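Local coordinates for protein FeeM (PDB 2G0B) that joins a long-chain acyl group, probably delivered by an acyl carrier protein, to the amino group of an amino acid such as tyrosine, giving N-acyl amino acids, at residues I64-D69 against T125-Y130; F100-T105 against F118-L123; I136-I141 against A176-E181. All coordinates share one frame; numbering follows the deposited sequence.

All three contacts belong to one mixed sheet and what lies against it, in FeeM's acetyltransferase-like fold. Contacts 1 and 2 share helix 121-133, the first along its middle, the second at its N-terminal end, and touch where Ile64 meets Phe100 and Leu123. Contact 1 is buried and mostly apolar, aliphatic side chains against a tyrosine ring, with one polar link at its partly exposed end. Contact 2 is smaller, partly buried, with no hydrogen bond between its segments. Contact 3 is strand against strand, largely buried with Pro180 exposed at its edge, held by backbone hydrogen bonds, and reaches contact 1 through Leu139 and Ile136. The bound N-dodecanoyl-L-tyrosine touches all three and spans contacts 2 and 3.

Contact 1. Residues I64-D69 against T125-Y130; sequences ISIIND and TMVLTY
Tyr130 carries its ring anti to the backbone N (chi1 -178°), which sends the phenol off helix 121-133 toward the end of strand 59-68. From the strand, Ile66 also places CG1 anti to its N, and a chi2 of 146°, off the staggered value, carries CD1 to the ring. The two side chains cross obliquely: Ile66 CD1 lies 3.8 Å from Tyr130 CD2, while Ile66 CG1 and CG2 each come to 4.0 Å from Tyr130 CE2. Farther out, Asn68 and Tyr130 meet tip to tip. Tyr130 OH donates to Asn68 OD1 at 2.9 Å, almost straight along the C=O axis (173°), and OD1 sits at the ring's edge, near its plane, with the amide tilted against the ring.

One helical turn earlier, Val127 faces the strand. Its CG2 meets Ile64 CG2 at 3.8 Å, the two side chains crossing at about a right angle, and its CG1 is a looser neighbour of Ile66 CD1 at 4.5 Å. Ile64, Ile66 and Asn68 thus present one face of the strand to the helix; the axes of 64-68 and 125-130 run nearly parallel and come within 9.6 Å at their closest. Ile136 packs on Ile66 and Asn68 from the loop after the helix, and Ile64 also touches the bound acyl-tyrosine.

The chemistry divides along the strand: aliphatic branches fill the buried part, where Ile64 belongs to the ligand pocket, and at the partly exposed end a single directional bond fixes where the phenol oxygen lies, anchoring a ring otherwise held by apolar contact.

Contact 2. Residues F100-T105 against F118-L123; sequences FAMDHT and FEAASL. With NLT (N-dodecanoyl-L-tyrosine), chain I.
Phe100 and Met102, two residues apart on strand 94-102, both reach Ala120. The Phe100 ring, anti to its backbone N (chi1 171°), approaches obliquely with its outer atoms: CE1 and CZ are each 3.6 Å from Ala120 CB, so the methyl sits against that corner of the ring. Leu123 comes to the ring's edge instead, its CD1 4.4 Å from Phe100 CE1. Met102 is bent at both chi2 and chi3, so that its SD lies against Ala120 CB at 3.8 Å and its CE passes on to Glu119 O, also at 3.8 Å.

Ala120 is the N-cap of helix 121-133, and the contact therefore seats the start of this helix on the sheet of the acetyltransferase-like fold, at the strand whose backbone takes part in binding the product. Phe100 N makes a weak hydrogen bond to the acyl carbonyl oxygen OL of N-dodecanoyl-L-tyrosine (3.3 Å), while Phe100 CB lies 3.6 Å from OL. Gln99 N is another of the ligand's hydrogen-bond partners. The Glu119 carboxylate is engaged by Val110 N and Tyr107 OH, and Leu123 continues inward onto Phe52 and Ile64.

Contact 3. Residues I136-I141 against A176-E181; sequences IDYLCI and ALYVPE. With NLT (N-dodecanoyl-L-tyrosine), chain I.
Three backbone hydrogen bonds join the segments. Leu139 and Leu177 form the hydrogen-bonded antiparallel pair: Leu139 N reaches Leu177 O at 3.0 Å and nearly straight (169°), whereas the return bond from Leu177 N comes from above the carbonyl plane of Leu139. Beyond it Val179 N donates to Asp137 O at 2.9 Å. Tyr138 with Tyr178 and Cys140 with Ala176 are non-hydrogen-bonded pairs.

Aromatic contact occupies the face bearing Tyr138 and Tyr178. Tyr178 CD1 lies over one face of the Tyr138 ring, toward its rim and 3.5 Å from CZ, with the planes 44° apart. Pro180 CD sits over the centre of a Tyr178 face. The Asp137 carboxylate runs beside the Tyr178 ring, the carboxylate and ring planes only 15° apart, and Asp137 OD2 is held by Lys93 N.

Aliphatic packing takes the face bearing Leu139, where Leu139 CB meets Val179 CG2 at 3.9 Å and both residues touch Ala131 of helix 121-133.

Two side chains also touch the product's dodecanoyl chain: Ile141 CG2 is 3.8 Å from C5, and Leu177 CD2 is 3.8 Å from the terminal C12. The neighbouring antiparallel strands 138-143 and 170-178 thus help line the acyl pocket within the mixed sheet of this acetyltransferase-clan fold.

Contact 1. Residues I64-D69 against T125-Y130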
loop_
_atom_site.group_PDB
_atom_site.type_symbol
_atom_site.label_atom_id
_atom_site.label_comp_id
_atom_site.label_asym_id
_atom_site.label_seq_id
_atom_site.Cartn_x
_atom_site.Cartn_y
_atom_site.Cartn_z
ATOM N N ILE A 64 2.916 5.792 1.381
ATOM C CA ILE A 64 2.246 4.496 1.505
ATOM C C ILE A 64 1.895 4.255 2.967
ATOM O O ILE A 64 2.646 4.630 3.857
ATOM C CB ILE A 64 3.133 3.323 0.914
ATOM C CG1 ILE A 64 2.284 2.088 0.622
ATOM C CG2 ILE A 64 4.303 2.971 1.836
ATOM C CD1 ILE A 64 2.896 1.147 -0.396
ATOM N N SER A 65 0.728 3.690 3.215
ATOM C CA SER A 65 0.334 3.364 4.579
ATOM C C SER A 65 0.012 1.884 4.752
ATOM O O SER A 65 -0.156 1.153 3.783
ATOM C CB SER A 65 -0.851 4.219 5.031
ATOM O OG SER A 65 -0.607 5.598 4.835
ATOM N N ILE A 66 -0.057 1.455 6.001
ATOM C CA ILE A 66 -0.420 0.088 6.330
ATOM C C ILE A 66 -1.381 0.093 7.525
ATOM O O ILE A 66 -1.129 0.771 8.518
ATOM C CB ILE A 66 0.858 -0.770 6.610
ATOM C CG1 ILE A 66 0.503 -2.073 7.319
ATOM C CG2 ILE A 66 1.891 0.007 7.410
ATOM C CD1 ILE A 66 1.392 -3.231 6.919
ATOM N N ILE A 67 -2.508 -0.609 7.393
ATOM C CA ILE A 67 -3.498 -0.684 8.467
ATOM C C ILE A 67 -3.554 -2.084 9.060
ATOM O O ILE A 67 -3.779 -3.055 8.347
ATOM C CB ILE A 67 -4.882 -0.276 7.950
ATOM C CG1 ILE A 67 -4.783 1.012 7.131
ATOM C CG2 ILE A 67 -5.880 -0.127 9.121
ATOM C CD1 ILE A 67 -6.065 1.400 6.454
ATOM N N ASN A 68 -3.352 -2.183 10.366
ATOM C CA ASN A 68 -3.377 -3.470 11.040
ATOM C C ASN A 68 -4.786 -3.910 11.391
ATOM O O ASN A 68 -5.618 -3.093 11.793
ATOM C CB ASN A 68 -2.506 -3.436 12.289
ATOM C CG ASN A 68 -1.094 -3.855 12.009
ATOM O OD1 ASN A 68 -0.150 -3.099 12.241
ATOM N ND2 ASN A 68 -0.931 -5.061 11.486
ATOM N N ASP A 69 -5.055 -5.203 11.221
ATOM C CA ASP A 69 -6.361 -5.766 11.537
ATOM C C ASP A 69 -6.693 -5.598 13.023
ATOM O O ASP A 69 -6.134 -6.278 13.880
ATOM C CB ASP A 69 -6.422 -7.241 11.137
ATOM C CG ASP A 69 -7.844 -7.739 10.931
ATOM O OD1 ASP A 69 -8.805 -6.936 11.065
ATOM O OD2 ASP A 69 -8.100 -8.927 10.627
ATOM N N THR A 125 10.222 -1.601 0.874
ATOM C CA THR A 125 11.132 -2.199 1.858
ATOM C C THR A 125 10.700 -1.859 3.278
ATOM O O THR A 125 10.762 -2.703 4.186
ATOM C CB THR A 125 12.586 -1.734 1.660
ATOM O OG1 THR A 125 12.912 -1.690 0.267
ATOM C CG2 THR A 125 13.493 -2.774 2.170
ATOM N N MET A 126 10.261 -0.618 3.461
ATOM C CA MET A 126 9.765 -0.166 4.740
ATOM C C MET A 126 8.502 -0.920 5.160
ATOM O O MET A 126 8.368 -1.283 6.319
ATOM C CB MET A 126 9.553 1.347 4.728
ATOM C CG MET A 126 10.861 2.132 4.750
ATOM S SD MET A 126 10.637 3.816 5.224
ATOM C CE MET A 126 11.037 3.718 6.896
ATOM N N VAL A 127 7.611 -1.196 4.203
ATOM C CA VAL A 127 6.400 -1.985 4.470
ATOM C C VAL A 127 6.762 -3.434 4.815
ATOM O O VAL A 127 6.254 -3.990 5.796
ATOM C CB VAL A 127 5.397 -1.966 3.267
ATOM C CG1 VAL A 127 4.241 -2.934 3.499
ATOM C CG2 VAL A 127 4.869 -0.573 3.025
ATOM N N LEU A 128 7.659 -4.023 4.021
ATOM C CA LEU A 128 8.128 -5.385 4.252
ATOM C C LEU A 128 8.820 -5.549 5.613
ATOM O O LEU A 128 8.491 -6.478 6.348
ATOM C CB LEU A 128 9.042 -5.853 3.113
ATOM C CG LEU A 128 9.594 -7.282 3.217
ATOM C CD1 LEU A 128 8.500 -8.312 2.996
ATOM C CD2 LEU A 128 10.718 -7.492 2.245
ATOM N N THR A 129 9.749 -4.639 5.960
ATOM C CA THR A 129 10.427 -4.715 7.274
ATOM C C THR A 129 9.425 -4.629 8.409
ATOM O O THR A 129 9.495 -5.409 9.346
ATOM C CB THR A 129 11.577 -3.634 7.464
ATOM O OG1 THR A 129 11.172 -2.371 6.927
ATOM C CG2 THR A 129 12.824 -3.997 6.659
ATOM N N TYR A 130 8.471 -3.702 8.290
ATOM C CA TYR A 130 7.389 -3.552 9.264
ATOM C C TYR A 130 6.610 -4.858 9.435
ATOM O O TYR A 130 6.333 -5.269 10.548
ATOM C CB TYR A 130 6.440 -2.419 8.841
ATOM C CG TYR A 130 5.294 -2.147 9.812
ATOM C CD1 TYR A 130 5.495 -1.381 10.957
ATOM C CD2 TYR A 130 4.006 -2.623 9.553
ATOM C CE1 TYR A 130 4.457 -1.113 11.831
ATOM C CE2 TYR A 130 2.957 -2.372 10.428
ATOM C CZ TYR A 130 3.188 -1.611 11.571
ATOM O OH TYR A 130 2.150 -1.349 12.455
#

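Contact 2. Residues F100-T105 against F118-L123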
loop_
_atom_site.group_PDB
_atom_site.type_symbol
_atom_site.label_atom_id
_atom_site.label_comp_id
_atom_site.label_asym_id
_atom_site.label_seq_id
_atom_site.Cartn_x
_atom_site.Cartn_y
_atom_site.Cartn_z
ATOM N N PHE A 100 -1.310 4.110 -1.311
ATOM C CA PHE A 100 -0.062 4.233 -2.034
ATOM C C PHE A 100 -0.244 5.242 -3.167
ATOM O O PHE A 100 -1.136 5.092 -4.011
ATOM C CB PHE A 100 0.362 2.869 -2.579
ATOM C CG PHE A 100 1.526 2.924 -3.527
ATOM C CD1 PHE A 100 2.675 3.616 -3.203
ATOM C CD2 PHE A 100 1.473 2.257 -4.735
ATOM C CE1 PHE A 100 3.729 3.663 -4.069
ATOM C CE2 PHE A 100 2.534 2.298 -5.610
ATOM C CZ PHE A 100 3.661 3.000 -5.277
ATOM N N ALA A 101 0.591 6.276 -3.164
ATOM C CA ALA A 101 0.508 7.339 -4.153
ATOM C C ALA A 101 1.847 8.003 -4.332
ATOM O O ALA A 101 2.602 8.141 -3.380
ATOM C CB ALA A 101 -0.549 8.376 -3.747
ATOM N N MET A 102 2.150 8.370 -5.577
ATOM C CA MET A 102 3.356 9.112 -5.923
ATOM C C MET A 102 2.930 10.295 -6.760
ATOM O O MET A 102 2.029 10.174 -7.582
ATOM C CB MET A 102 4.323 8.246 -6.750
ATOM C CG MET A 102 4.620 6.854 -6.194
ATOM S SD MET A 102 6.174 6.788 -5.363
ATOM C CE MET A 102 7.323 7.006 -6.707
ATOM N N ASP A 103 3.570 11.439 -6.557
ATOM C CA ASP A 103 3.317 12.617 -7.380
ATOM C C ASP A 103 4.364 12.694 -8.495
ATOM O O ASP A 103 5.536 13.004 -8.235
ATOM C CB ASP A 103 3.346 13.888 -6.518
ATOM C CG ASP A 103 2.899 15.144 -7.282
ATOM O OD1 ASP A 103 2.448 15.041 -8.450
ATOM O OD2 ASP A 103 2.958 16.284 -6.781
ATOM N N HIS A 104 3.926 12.444 -9.736
ATOM C CA HIS A 104 4.829 12.365 -10.896
ATOM C C HIS A 104 5.511 13.701 -11.255
ATOM O O HIS A 104 6.538 13.716 -11.948
ATOM C CB HIS A 104 4.101 11.766 -12.122
ATOM C CG HIS A 104 3.367 12.784 -12.955
ATOM N ND1 HIS A 104 2.047 13.119 -12.730
ATOM C CD2 HIS A 104 3.775 13.547 -14.002
ATOM C CE1 HIS A 104 1.675 14.043 -13.599
ATOM N NE2 HIS A 104 2.704 14.319 -14.383
ATOM N N THR A 105 4.933 14.810 -10.794
ATOM C CA THR A 105 5.486 16.129 -11.085
ATOM C C THR A 105 6.695 16.441 -10.218
ATOM O O THR A 105 7.576 17.188 -10.630
ATOM C CB THR A 105 4.416 17.240 -10.937
ATOM O OG1 THR A 105 3.861 17.195 -9.621
ATOM C CG2 THR A 105 3.223 16.974 -11.835
ATOM N N PHE A 118 7.962 0.666 -9.380
ATOM C CA PHE A 118 9.289 0.208 -8.898
ATOM C C PHE A 118 10.229 1.346 -8.504
ATOM O O PHE A 118 11.400 1.119 -8.185
ATOM C CB PHE A 118 9.971 -0.744 -9.890
ATOM C CG PHE A 118 10.179 -0.160 -11.249
ATOM C CD1 PHE A 118 11.375 0.479 -11.574
ATOM C CD2 PHE A 118 9.193 -0.286 -12.227
ATOM C CE1 PHE A 118 11.581 1.010 -12.867
ATOM C CE2 PHE A 118 9.373 0.236 -13.498
ATOM C CZ PHE A 118 10.574 0.889 -13.829
ATOM N N GLU A 119 9.714 2.568 -8.533
ATOM C CA GLU A 119 10.457 3.724 -8.063
ATOM C C GLU A 119 10.032 4.030 -6.643
ATOM O O GLU A 119 10.471 5.015 -6.052
ATOM C CB GLU A 119 10.211 4.905 -8.983
ATOM C CG GLU A 119 10.377 4.523 -10.437
ATOM C CD GLU A 119 9.935 5.604 -11.379
ATOM O OE1 GLU A 119 8.702 5.753 -11.553
ATOM O OE2 GLU A 119 10.826 6.308 -11.949
ATOM N N ALA A 120 9.156 3.172 -6.111
ATOM C CA ALA A 120 8.734 3.217 -4.719
ATOM C C ALA A 120 9.319 2.023 -3.947
ATOM O O ALA A 120 8.801 1.628 -2.893
ATOM C CB ALA A 120 7.245 3.210 -4.631
ATOM N N ALA A 121 10.411 1.471 -4.476
ATOM C CA ALA A 121 11.092 0.330 -3.878
ATOM C C ALA A 121 11.459 0.548 -2.399
ATOM O O ALA A 121 11.317 -0.361 -1.583
ATOM C CB ALA A 121 12.328 -0.024 -4.689
ATOM N N SER A 122 11.910 1.753 -2.056
ATOM C CA SER A 122 12.309 2.035 -0.676
ATOM C C SER A 122 11.102 2.144 0.238
ATOM O O SER A 122 11.190 1.799 1.401
ATOM C CB SER A 122 13.179 3.287 -0.584
ATOM O OG SER A 122 12.411 4.446 -0.817
ATOM N N LEU A 123 9.970 2.597 -0.303
ATOM C CA LEU A 123 8.710 2.587 0.442
ATOM C C LEU A 123 8.253 1.149 0.718
ATOM O O LEU A 123 7.748 0.853 1.796
ATOM C CB LEU A 123 7.617 3.339 -0.317
ATOM C CG LEU A 123 7.528 4.862 -0.195
ATOM C CD1 LEU A 123 6.443 5.391 -1.110
ATOM C CD2 LEU A 123 7.271 5.293 1.220
HETATM N N NLT I . -4.916 0.645 -3.410
HETATM C C1 NLT I . -3.592 0.827 -3.331
HETATM O OL NLT I . -3.068 1.906 -3.078
HETATM C C2 NLT I . -2.738 -0.402 -3.604
HETATM C C3 NLT I . -1.583 -0.558 -2.605
HETATM C C4 NLT I . -0.447 -1.419 -3.181
HETATM C C5 NLT I . 0.716 -1.550 -2.192
HETATM C C6 NLT I . 1.692 -2.666 -2.563
HETATM C C7 NLT I . 2.621 -3.016 -1.399
HETATM C C8 NLT I . 3.861 -3.756 -1.884
HETATM C C9 NLT I . 4.791 -4.187 -0.740
HETATM C C10 NLT I . 5.332 -5.582 -1.048
HETATM C C11 NLT I . 6.179 -6.193 0.068
HETATM C C12 NLT I . 6.900 -7.438 -0.451
HETATM C CA NLT I . -5.912 1.712 -3.295
HETATM C CB NLT I . -7.315 1.141 -3.476
HETATM C CG NLT I . -7.719 1.115 -4.935
HETATM C CD2 NLT I . -7.769 2.290 -5.673
HETATM C CE2 NLT I . -8.139 2.258 -7.005
HETATM C CZ NLT I . -8.476 1.057 -7.596
HETATM C CE1 NLT I . -8.423 -0.123 -6.865
HETATM C CD1 NLT I . -8.047 -0.094 -5.532
HETATM O OH NLT I . -8.833 1.030 -8.871
HETATM C C NLT I . -5.887 2.381 -1.952
HETATM O O NLT I . -5.656 1.675 -0.947
HETATM O O2 NLT I . -6.101 3.618 -1.879
#

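Contact 3. Residues I136-I141 against A176-E181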
loop_
_atom_site.group_PDB
_atom_site.type_symbol
_atom_site.label_atom_id
_atom_site.label_comp_id
_atom_site.label_asym_id
_atom_site.label_seq_id
_atom_site.Cartn_x
_atom_site.Cartn_y
_atom_site.Cartn_z
ATOM N N ILE A 136 3.461 -10.068 11.052
ATOM C CA ILE A 136 2.259 -10.163 10.230
ATOM C C ILE A 136 2.307 -11.443 9.398
ATOM O O ILE A 136 3.368 -11.823 8.895
ATOM C CB ILE A 136 2.143 -8.896 9.317
ATOM C CG1 ILE A 136 1.668 -7.692 10.135
ATOM C CG2 ILE A 136 1.213 -9.138 8.125
ATOM C CD1 ILE A 136 2.014 -6.357 9.526
ATOM N N ASP A 137 1.174 -12.127 9.298
ATOM C CA ASP A 137 1.078 -13.330 8.471
ATOM C C ASP A 137 0.774 -13.000 7.002
ATOM O O ASP A 137 1.555 -13.337 6.111
ATOM C CB ASP A 137 0.026 -14.295 9.032
ATOM C CG ASP A 137 0.446 -14.911 10.348
ATOM O OD1 ASP A 137 1.558 -15.485 10.412
ATOM O OD2 ASP A 137 -0.267 -14.871 11.373
ATOM N N TYR A 138 -0.358 -12.340 6.758
ATOM C CA TYR A 138 -0.757 -11.997 5.395
ATOM C C TYR A 138 -0.839 -10.499 5.141
ATOM O O TYR A 138 -1.534 -9.770 5.853
ATOM C CB TYR A 138 -2.070 -12.676 5.028
ATOM C CG TYR A 138 -1.918 -14.153 4.767
ATOM C CD1 TYR A 138 -2.238 -15.092 5.742
ATOM C CD2 TYR A 138 -1.440 -14.612 3.548
ATOM C CE1 TYR A 138 -2.087 -16.453 5.498
ATOM C CE2 TYR A 138 -1.290 -15.964 3.297
ATOM C CZ TYR A 138 -1.614 -16.876 4.265
ATOM O OH TYR A 138 -1.460 -18.212 4.000
ATOM N N LEU A 139 -0.106 -10.053 4.128
ATOM C CA LEU A 139 -0.133 -8.672 3.687
ATOM C C LEU A 139 -1.103 -8.550 2.515
ATOM O O LEU A 139 -0.844 -9.062 1.444
ATOM C CB LEU A 139 1.267 -8.256 3.254
ATOM C CG LEU A 139 1.779 -6.867 3.585
ATOM C CD1 LEU A 139 1.349 -6.430 4.955
ATOM C CD2 LEU A 139 3.274 -6.870 3.496
ATOM N N CYS A 140 -2.224 -7.874 2.728
ATOM C CA CYS A 140 -3.273 -7.794 1.708
ATOM C C CYS A 140 -3.279 -6.472 0.913
ATOM O O CYS A 140 -2.941 -5.412 1.448
ATOM C CB CYS A 140 -4.630 -8.017 2.347
ATOM S SG CYS A 140 -4.722 -9.456 3.430
ATOM N N ILE A 141 -3.657 -6.551 -0.364
ATOM C CA ILE A 141 -3.751 -5.362 -1.224
ATOM C C ILE A 141 -4.958 -5.413 -2.134
ATOM O O ILE A 141 -5.294 -6.466 -2.681
ATOM C CB ILE A 141 -2.443 -5.143 -2.100
ATOM C CG1 ILE A 141 -2.035 -6.417 -2.837
ATOM C CG2 ILE A 141 -1.295 -4.588 -1.262
ATOM C CD1 ILE A 141 -1.032 -6.200 -3.928
ATOM N N ALA A 176 -2.863 -11.128 -1.841
ATOM C CA ALA A 176 -2.248 -11.256 -0.534
ATOM C C ALA A 176 -0.916 -11.965 -0.651
ATOM O O ALA A 176 -0.686 -12.703 -1.613
ATOM C CB ALA A 176 -3.159 -11.995 0.401
ATOM N N LEU A 177 -0.030 -11.720 0.318
ATOM C CA LEU A 177 1.276 -12.376 0.368
ATOM C C LEU A 177 1.569 -12.933 1.769
ATOM O O LEU A 177 1.405 -12.229 2.778
ATOM C CB LEU A 177 2.384 -11.410 -0.071
ATOM C CG LEU A 177 3.830 -11.723 0.336
ATOM C CD1 LEU A 177 4.424 -12.825 -0.530
ATOM C CD2 LEU A 177 4.674 -10.481 0.269
ATOM N N TYR A 178 1.990 -14.199 1.827
ATOM C CA TYR A 178 2.401 -14.803 3.088
ATOM C C TYR A 178 3.811 -14.354 3.460
ATOM O O TYR A 178 4.796 -14.885 2.945
ATOM C CB TYR A 178 2.326 -16.327 3.018
ATOM C CG TYR A 178 2.500 -16.999 4.364
ATOM C CD1 TYR A 178 1.687 -16.659 5.445
ATOM C CD2 TYR A 178 3.486 -17.953 4.562
ATOM C CE1 TYR A 178 1.849 -17.260 6.685
ATOM C CE2 TYR A 178 3.656 -18.563 5.798
ATOM C CZ TYR A 178 2.834 -18.213 6.858
ATOM O OH TYR A 178 2.993 -18.821 8.088
ATOM N N VAL A 179 3.893 -13.382 4.364
ATOM C CA VAL A 179 5.167 -12.750 4.735
ATOM C C VAL A 179 6.269 -13.693 5.318
ATOM O O VAL A 179 7.418 -13.617 4.877
ATOM C CB VAL A 179 4.955 -11.460 5.608
ATOM C CG1 VAL A 179 6.280 -10.785 5.922
ATOM C CG2 VAL A 179 4.032 -10.486 4.896
ATOM N N PRO A 180 5.930 -14.582 6.271
ATOM C CA PRO A 180 6.917 -15.514 6.842
ATOM C C PRO A 180 7.745 -16.334 5.840
ATOM O O PRO A 180 8.830 -16.770 6.197
ATOM C CB PRO A 180 6.058 -16.428 7.703
ATOM C CG PRO A 180 4.978 -15.569 8.146
ATOM C CD PRO A 180 4.626 -14.725 6.954
ATOM N N GLU A 181 7.231 -16.578 4.641
ATOM C CA GLU A 181 8.063 -17.139 3.565
ATOM C C GLU A 181 7.821 -16.421 2.233
ATOM O O GLU A 181 7.454 -17.045 1.231
ATOM C CB GLU A 181 7.916 -18.678 3.422
ATOM C CG GLU A 181 6.868 -19.343 4.302
ATOM C CD GLU A 181 6.014 -20.358 3.542
ATOM O OE1 GLU A 181 5.887 -21.518 4.017
ATOM O OE2 GLU A 181 5.460 -19.999 2.470
HETATM N N NLT I . -4.916 0.645 -3.410
HETATM C C1 NLT I . -3.592 0.827 -3.331
HETATM O OL NLT I . -3.068 1.906 -3.078
HETATM C C2 NLT I . -2.738 -0.402 -3.604
HETATM C C3 NLT I . -1.583 -0.558 -2.605
HETATM C C4 NLT I . -0.447 -1.419 -3.181
HETATM C C5 NLT I . 0.716 -1.550 -2.192
HETATM C C6 NLT I . 1.692 -2.666 -2.563
HETATM C C7 NLT I . 2.621 -3.016 -1.399
HETATM C C8 NLT I . 3.861 -3.756 -1.884
HETATM C C9 NLT I . 4.791 -4.187 -0.740
HETATM C C10 NLT I . 5.332 -5.582 -1.048
HETATM C C11 NLT I . 6.179 -6.193 0.068
HETATM C C12 NLT I . 6.900 -7.438 -0.451
HETATM C CA NLT I . -5.912 1.712 -3.295
HETATM C CB NLT I . -7.315 1.141 -3.476
HETATM C CG NLT I . -7.719 1.115 -4.935
HETATM C CD2 NLT I . -7.769 2.290 -5.673
HETATM C CE2 NLT I . -8.139 2.258 -7.005
HETATM C CZ NLT I . -8.476 1.057 -7.596
HETATM C CE1 NLT I . -8.423 -0.123 -6.865
HETATM C CD1 NLT I . -8.047 -0.094 -5.532
HETATM O OH NLT I . -8.833 1.030 -8.871
HETATM C C NLT I . -5.887 2.381 -1.952
HETATM O O NLT I . -5.656 1.675 -0.947
HETATM O O2 NLT I . -6.101 3.618 -1.879
#